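Local coordinates for protein maltose operon transcriptional repressor (Staphylococcus aureus subsp. aureus Mu50, PDB 3HCW) that probably represses transcription of the maltose operon, as a LacI-type regulator whose C-terminal effector-binding region has the fold of periplasmic sugar-binding proteins, at residues T138-F143 against I166-N171; R22-Y27 against D200-L205. One frame throughout, in Å; residues are numbered along the deposited sequence.

Interaction 1 (T138-F143 against I166-N171); sequences TEKGNF and IIETSN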
loop_
_atom_site.group_PDB
_atom_site.type_symbol
_atom_site.label_atom_id
_atom_site.label_comp_id
_atom_site.label_asym_id
_atom_site.label_seq_id
_atom_site.Cartn_x
_atom_site.Cartn_y
_atom_site.Cartn_z
ATOM N N THR A 138 10.847 -17.500 -0.609
ATOM C CA THR A 138 11.428 -16.427 0.193
ATOM C C THR A 138 12.233 -15.411 -0.636
ATOM O O THR A 138 12.508 -15.631 -1.823
ATOM C CB THR A 138 12.252 -16.988 1.397
ATOM O OG1 THR A 138 12.528 -15.931 2.322
ATOM C CG2 THR A 138 13.560 -17.646 0.941
ATOM N N GLU A 139 12.569 -14.292 0.003
ATOM C CA GLU A 139 13.373 -13.223 -0.588
ATOM C C GLU A 139 14.802 -13.281 -0.085
ATOM O O GLU A 139 15.057 -13.747 1.018
ATOM C CB GLU A 139 12.805 -11.858 -0.199
ATOM C CG GLU A 139 11.833 -11.248 -1.190
ATOM C CD GLU A 139 11.167 -9.988 -0.645
ATOM O OE1 GLU A 139 10.659 -10.015 0.503
ATOM O OE2 GLU A 139 11.149 -8.970 -1.375
ATOM N N LYS A 140 15.721 -12.758 -0.887
ATOM C CA LYS A 140 17.135 -12.702 -0.532
ATOM C C LYS A 140 17.421 -11.766 0.649
ATOM O O LYS A 140 16.594 -10.922 1.019
ATOM C CB LYS A 140 17.973 -12.304 -1.752
ATOM C CG LYS A 140 17.337 -12.686 -3.083
ATOM C CD LYS A 140 18.332 -13.379 -3.990
ATOM C CE LYS A 140 17.642 -13.900 -5.235
ATOM N NZ LYS A 140 18.206 -15.202 -5.691
ATOM N N GLY A 141 18.609 -11.928 1.226
ATOM C CA GLY A 141 18.979 -11.261 2.468
ATOM C C GLY A 141 18.961 -12.270 3.600
ATOM O O GLY A 141 18.116 -13.166 3.637
ATOM N N ASN A 142 19.895 -12.126 4.533
ATOM C CA ASN A 142 19.968 -13.029 5.679
ATOM C C ASN A 142 19.076 -12.552 6.833
ATOM O O ASN A 142 19.525 -12.454 7.981
ATOM C CB ASN A 142 21.427 -13.209 6.130
ATOM C CG ASN A 142 22.337 -13.707 5.009
ATOM O OD1 ASN A 142 21.923 -14.489 4.150
ATOM N ND2 ASN A 142 23.587 -13.254 5.021
ATOM N N PHE A 143 17.813 -12.262 6.514
ATOM C CA PHE A 143 16.863 -11.703 7.475
ATOM C C PHE A 143 16.328 -12.761 8.422
ATOM O O PHE A 143 15.960 -13.856 7.997
ATOM C CB PHE A 143 15.713 -10.991 6.757
ATOM C CG PHE A 143 16.154 -9.789 5.976
ATOM C CD1 PHE A 143 16.717 -8.687 6.628
ATOM C CD2 PHE A 143 16.025 -9.760 4.593
ATOM C CE1 PHE A 143 17.139 -7.575 5.909
ATOM C CE2 PHE A 143 16.442 -8.654 3.865
ATOM C CZ PHE A 143 17.001 -7.560 4.522
ATOM N N ILE A 166 12.367 -25.258 -0.767
ATOM C CA ILE A 166 12.525 -23.821 -0.494
ATOM C C ILE A 166 13.042 -23.181 -1.780
ATOM O O ILE A 166 13.979 -23.689 -2.409
ATOM C CB ILE A 166 13.548 -23.530 0.674
ATOM C CG1 ILE A 166 13.277 -24.374 1.938
ATOM C CG2 ILE A 166 13.610 -22.036 1.018
ATOM C CD1 ILE A 166 11.931 -24.118 2.632
ATOM N N ILE A 167 12.410 -22.087 -2.186
ATOM C CA ILE A 167 12.865 -21.307 -3.330
ATOM C C ILE A 167 13.185 -19.904 -2.837
ATOM O O ILE A 167 12.340 -19.249 -2.222
ATOM C CB ILE A 167 11.797 -21.219 -4.451
ATOM C CG1 ILE A 167 11.499 -22.604 -5.035
ATOM C CG2 ILE A 167 12.222 -20.216 -5.549
ATOM C CD1 ILE A 167 10.289 -22.637 -5.956
ATOM N N GLU A 168 14.413 -19.463 -3.089
ATOM C CA GLU A 168 14.812 -18.096 -2.815
ATOM C C GLU A 168 14.843 -17.331 -4.132
ATOM O O GLU A 168 15.458 -17.765 -5.107
ATOM C CB GLU A 168 16.176 -18.064 -2.148
ATOM C CG GLU A 168 16.470 -16.777 -1.415
ATOM C CD GLU A 168 17.901 -16.724 -0.927
ATOM O OE1 GLU A 168 18.821 -16.756 -1.775
ATOM O OE2 GLU A 168 18.104 -16.645 0.303
ATOM N N THR A 169 14.167 -16.194 -4.165
ATOM C CA THR A 169 14.004 -15.471 -5.410
ATOM C C THR A 169 14.035 -13.976 -5.182
ATOM O O THR A 169 13.772 -13.510 -4.070
ATOM C CB THR A 169 12.687 -15.881 -6.125
ATOM O OG1 THR A 169 12.548 -15.158 -7.356
ATOM C CG2 THR A 169 11.481 -15.616 -5.236
ATOM N N SER A 170 14.388 -13.229 -6.228
ATOM C CA SER A 170 14.163 -11.787 -6.236
ATOM C C SER A 170 12.730 -11.540 -6.713
ATOM O O SER A 170 12.120 -12.417 -7.327
ATOM C CB SER A 170 15.141 -11.111 -7.188
ATOM O OG SER A 170 14.963 -11.614 -8.504
ATOM N N ASN A 171 12.215 -10.341 -6.464
ATOM C CA ASN A 171 10.881 -9.926 -6.935
ATOM C C ASN A 171 10.702 -9.715 -8.456
ATOM O O ASN A 171 9.630 -9.286 -8.895
ATOM C CB ASN A 171 10.432 -8.660 -6.184
ATOM C CG ASN A 171 11.345 -7.448 -6.446
ATOM O OD1 ASN A 171 12.406 -7.562 -7.077
ATOM N ND2 ASN A 171 10.929 -6.278 -5.949
HETATM O O HOH W 1 16.369 -15.679 -7.692
#

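Interaction 2 (R22-Y27 against D200-L205); sequences RLNPFY and DAMLHL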
loop_
_atom_site.group_PDB
_atom_site.type_symbol
_atom_site.label_atom_id
_atom_site.label_comp_id
_atom_site.label_asym_id
_atom_site.label_seq_id
_atom_site.Cartn_x
_atom_site.Cartn_y
_atom_site.Cartn_z
ATOM N N ARG A 22 8.272 1.129 0.888
ATOM C CA ARG A 22 7.495 2.260 1.406
ATOM C C ARG A 22 5.995 2.116 1.113
ATOM O O ARG A 22 5.172 2.802 1.726
ATOM C CB ARG A 22 8.035 3.605 0.896
ATOM C CG ARG A 22 7.887 3.840 -0.606
ATOM C CD ARG A 22 7.831 5.333 -0.917
ATOM N NE ARG A 22 7.511 5.591 -2.322
ATOM C CZ ARG A 22 8.415 5.837 -3.271
ATOM N NH1 ARG A 22 8.018 6.061 -4.520
ATOM N NH2 ARG A 22 9.717 5.865 -2.982
ATOM N N LEU A 23 5.657 1.222 0.183
ATOM C CA LEU A 23 4.261 0.881 -0.129
ATOM C C LEU A 23 3.854 -0.404 0.568
ATOM O O LEU A 23 2.681 -0.808 0.492
ATOM C CB LEU A 23 4.055 0.691 -1.634
ATOM C CG LEU A 23 3.767 1.809 -2.649
ATOM C CD1 LEU A 23 4.724 3.000 -2.568
ATOM C CD2 LEU A 23 3.798 1.195 -4.046
ATOM N N ASN A 24 4.822 -1.046 1.232
ATOM C CA ASN A 24 4.565 -2.281 1.968
ATOM C C ASN A 24 3.706 -1.937 3.173
ATOM O O ASN A 24 4.131 -1.157 4.020
ATOM C CB ASN A 24 5.878 -2.936 2.421
ATOM C CG ASN A 24 5.738 -4.421 2.691
ATOM O OD1 ASN A 24 4.811 -4.863 3.371
ATOM N ND2 ASN A 24 6.672 -5.204 2.158
ATOM N N PRO A 25 2.497 -2.516 3.250
ATOM C CA PRO A 25 1.546 -2.307 4.344
ATOM C C PRO A 25 2.077 -2.706 5.721
ATOM O O PRO A 25 1.470 -2.350 6.730
ATOM C CB PRO A 25 0.375 -3.231 3.977
ATOM C CG PRO A 25 0.468 -3.392 2.515
ATOM C CD PRO A 25 1.953 -3.446 2.246
ATOM N N PHE A 26 3.179 -3.453 5.756
ATOM C CA PHE A 26 3.848 -3.759 7.010
ATOM C C PHE A 26 4.418 -2.487 7.588
ATOM O O PHE A 26 4.102 -2.115 8.718
ATOM C CB PHE A 26 4.983 -4.774 6.832
ATOM C CG PHE A 26 5.774 -5.003 8.086
ATOM C CD1 PHE A 26 5.258 -5.786 9.114
ATOM C CD2 PHE A 26 7.038 -4.426 8.249
ATOM C CE1 PHE A 26 5.993 -5.998 10.288
ATOM C CE2 PHE A 26 7.774 -4.629 9.417
ATOM C CZ PHE A 26 7.253 -5.416 10.434
ATOM N N TYR A 27 5.265 -1.831 6.804
ATOM C CA TYR A 27 5.919 -0.618 7.252
ATOM C C TYR A 27 4.929 0.535 7.406
ATOM O O TYR A 27 5.000 1.273 8.374
ATOM C CB TYR A 27 7.089 -0.270 6.339
ATOM C CG TYR A 27 8.162 -1.335 6.355
ATOM C CD1 TYR A 27 9.064 -1.428 7.419
ATOM C CD2 TYR A 27 8.268 -2.266 5.316
ATOM C CE1 TYR A 27 10.058 -2.406 7.444
ATOM C CE2 TYR A 27 9.258 -3.249 5.330
ATOM C CZ TYR A 27 10.149 -3.314 6.398
ATOM O OH TYR A 27 11.125 -4.282 6.423
ATOM N N ASP A 200 6.005 -13.129 2.520
ATOM C CA ASP A 200 5.404 -11.824 2.744
ATOM C C ASP A 200 4.451 -11.526 1.597
ATOM O O ASP A 200 4.677 -11.962 0.477
ATOM C CB ASP A 200 6.511 -10.750 2.798
ATOM C CG ASP A 200 5.960 -9.336 2.823
ATOM O OD1 ASP A 200 5.300 -8.985 3.821
ATOM O OD2 ASP A 200 6.174 -8.582 1.843
ATOM N N ALA A 201 3.396 -10.770 1.890
ATOM C CA ALA A 201 2.322 -10.465 0.947
ATOM C C ALA A 201 2.752 -9.737 -0.336
ATOM O O ALA A 201 2.200 -9.993 -1.394
ATOM C CB ALA A 201 1.243 -9.661 1.664
ATOM N N MET A 202 3.731 -8.836 -0.240
ATOM C CA MET A 202 4.205 -8.076 -1.407
ATOM C C MET A 202 4.880 -8.993 -2.426
ATOM O O MET A 202 4.586 -8.917 -3.622
ATOM C CB MET A 202 5.136 -6.931 -0.967
ATOM C CG MET A 202 5.210 -5.751 -1.949
ATOM S SD MET A 202 3.617 -5.083 -2.529
ATOM C CE MET A 202 2.849 -4.617 -0.984
ATOM N N LEU A 203 5.736 -9.893 -1.944
ATOM C CA LEU A 203 6.288 -10.956 -2.789
ATOM C C LEU A 203 5.187 -11.916 -3.301
ATOM O O LEU A 203 5.168 -12.276 -4.470
ATOM C CB LEU A 203 7.373 -11.731 -2.028
ATOM C CG LEU A 203 8.007 -12.957 -2.694
ATOM C CD1 LEU A 203 8.727 -12.525 -3.959
ATOM C CD2 LEU A 203 8.959 -13.671 -1.721
ATOM N N HIS A 204 4.269 -12.305 -2.422
ATOM C CA HIS A 204 3.144 -13.183 -2.784
ATOM C C HIS A 204 2.300 -12.664 -3.944
ATOM O O HIS A 204 1.855 -13.450 -4.771
ATOM C CB HIS A 204 2.239 -13.398 -1.574
ATOM C CG HIS A 204 1.304 -14.560 -1.699
ATOM N ND1 HIS A 204 1.735 -15.867 -1.698
ATOM C CD2 HIS A 204 -0.050 -14.612 -1.761
ATOM C CE1 HIS A 204 0.695 -16.676 -1.777
ATOM N NE2 HIS A 204 -0.401 -15.937 -1.824
ATOM N N LEU A 205 2.088 -11.350 -4.005
ATOM C CA LEU A 205 1.295 -10.762 -5.082
ATOM C C LEU A 205 1.961 -10.916 -6.453
ATOM O O LEU A 205 1.270 -11.076 -7.453
ATOM C CB LEU A 205 0.987 -9.300 -4.810
ATOM C CG LEU A 205 0.026 -8.925 -3.669
ATOM C CD1 LEU A 205 0.008 -7.410 -3.527
ATOM C CD2 LEU A 205 -1.387 -9.449 -3.878
HETATM O O HOH W 2 3.615 -7.137 3.013
#

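Interaction 1 (T138-F143 against I166-N171)
Parallel strands 133-139 and 163-169 are the two strands of a beta-alpha-beta unit at one margin of the sheet in a periplasmic-binding-protein-like fold, with helix 144-159 making the crossover between them. The contact lies at their C-terminal ends. T138 is held through both its backbone N and its backbone O: the N donates to O of I167 at 2.8 Å, almost along the C=O axis (169°), and the O receives the amide of T169 at 2.9 Å in the carbonyl plane. That one residue bonds to the two neighbours of E168 is the pattern of a parallel bridge.

On the face carrying T138 and E168 the side chains run side by side. E168 sets CG anti to its backbone N (chi1 -160°) and extends, so that its CG methylene packs alongside CG2 of T138 at 3.8 Å while the carboxylate continues outward to solvent. T138, beta-branched and small, suits this buried place; its OG1 bonds to OG of S146 in the crossover helix. On the other face, T169 brings its methyl CG2 to 3.6 Å from O of T138, and its OG1 donates to a lone pair of the carbonyl O of S170, satisfying a buried hydroxyl.

Past T138 and E139, K140 leans over the backbone of T169 and S170, with bends at chi2 and chi4. Its long aliphatic chain suits this, CE lying 3.5 Å from N of S170 as it crosses E168 obliquely. The ammonium stays beyond salt-bridge range of OE1 of E168, though the opposite charges probably still attract. NZ of K140 donates instead to a water at 2.8 Å, which gives a weak bond to O of E168.

Interaction 2 (R22-Y27 against D200-L205)
Two helix N-termini meet here, with N24 as N-cap of helix 25-39, D200 as N-cap of helix 201-213, and the closest backbone approach, 6.7 Å, between CA of N24 and CA of M202. These helices belong to the N- and C-terminal lobes, so the contact bridges the cleft. Both caps hold CG anti to their own backbone N, which carries the polar tip forward over the first turn. OD1 of N24 takes the amide of F26 on a lone pair at 3.2 Å. OD2 of D200 takes the amide of M202, also at 3.2 Å, but from above the carboxylate plane.

The same two side chains reach toward each other tip to tip, amide and carboxylate planes 31° apart. ND2 of N24 makes a weak hydrogen bond to OD2 of D200 at 3.4 Å, and has another weak acceptor in O of P20. A water joins the other branches, lying 2.6 Å from OD1 of N24 and from OD1 of D200. Asparagine suits its cap because it accepts through one branch and donates through the other. The strongest partner of D200 is N228, whose ND2 bonds to OD1, and a bound glycerol hydroxyl meets the same oxygen.

M202 bends at chi2 and chi3 (49° and 59°), and its CE crosses obliquely to CD of P25 at 3.6 Å. Its flexible thioether lies against the rigid ring. P25, at the first helical position, needs no amide hydrogen, and it also packs on L23 of the second subunit.

As N-cap of helix 201-213, with the start of helix 25-39 nearby, the carboxylate of D200 is probably stabilised in its charged form, and the glycerol beside it, probably from the crystallisation liquor, is consistent with the cleft where effectors bind in this family.

Both contacts are built on ends of secondary structure. Interaction 1 pairs neighbouring strands of one lobe at the sheet margin, only 23 residues apart in sequence, and is partly buried, with lysine and glutamate chains running out to solvent. Interaction 2 is buried, nearer the centre of the chain, and joins the two lobes through helices whose segments lie 173 residues apart. Straight backbone bonds dominate the first; side-chain caps, a water and an apolar methionine-proline touch make the second. The two meet directly, since CD2 of L203 packs against CG of E139 at 3.8 Å, placing helix 201-213 against the end of strand 133-139.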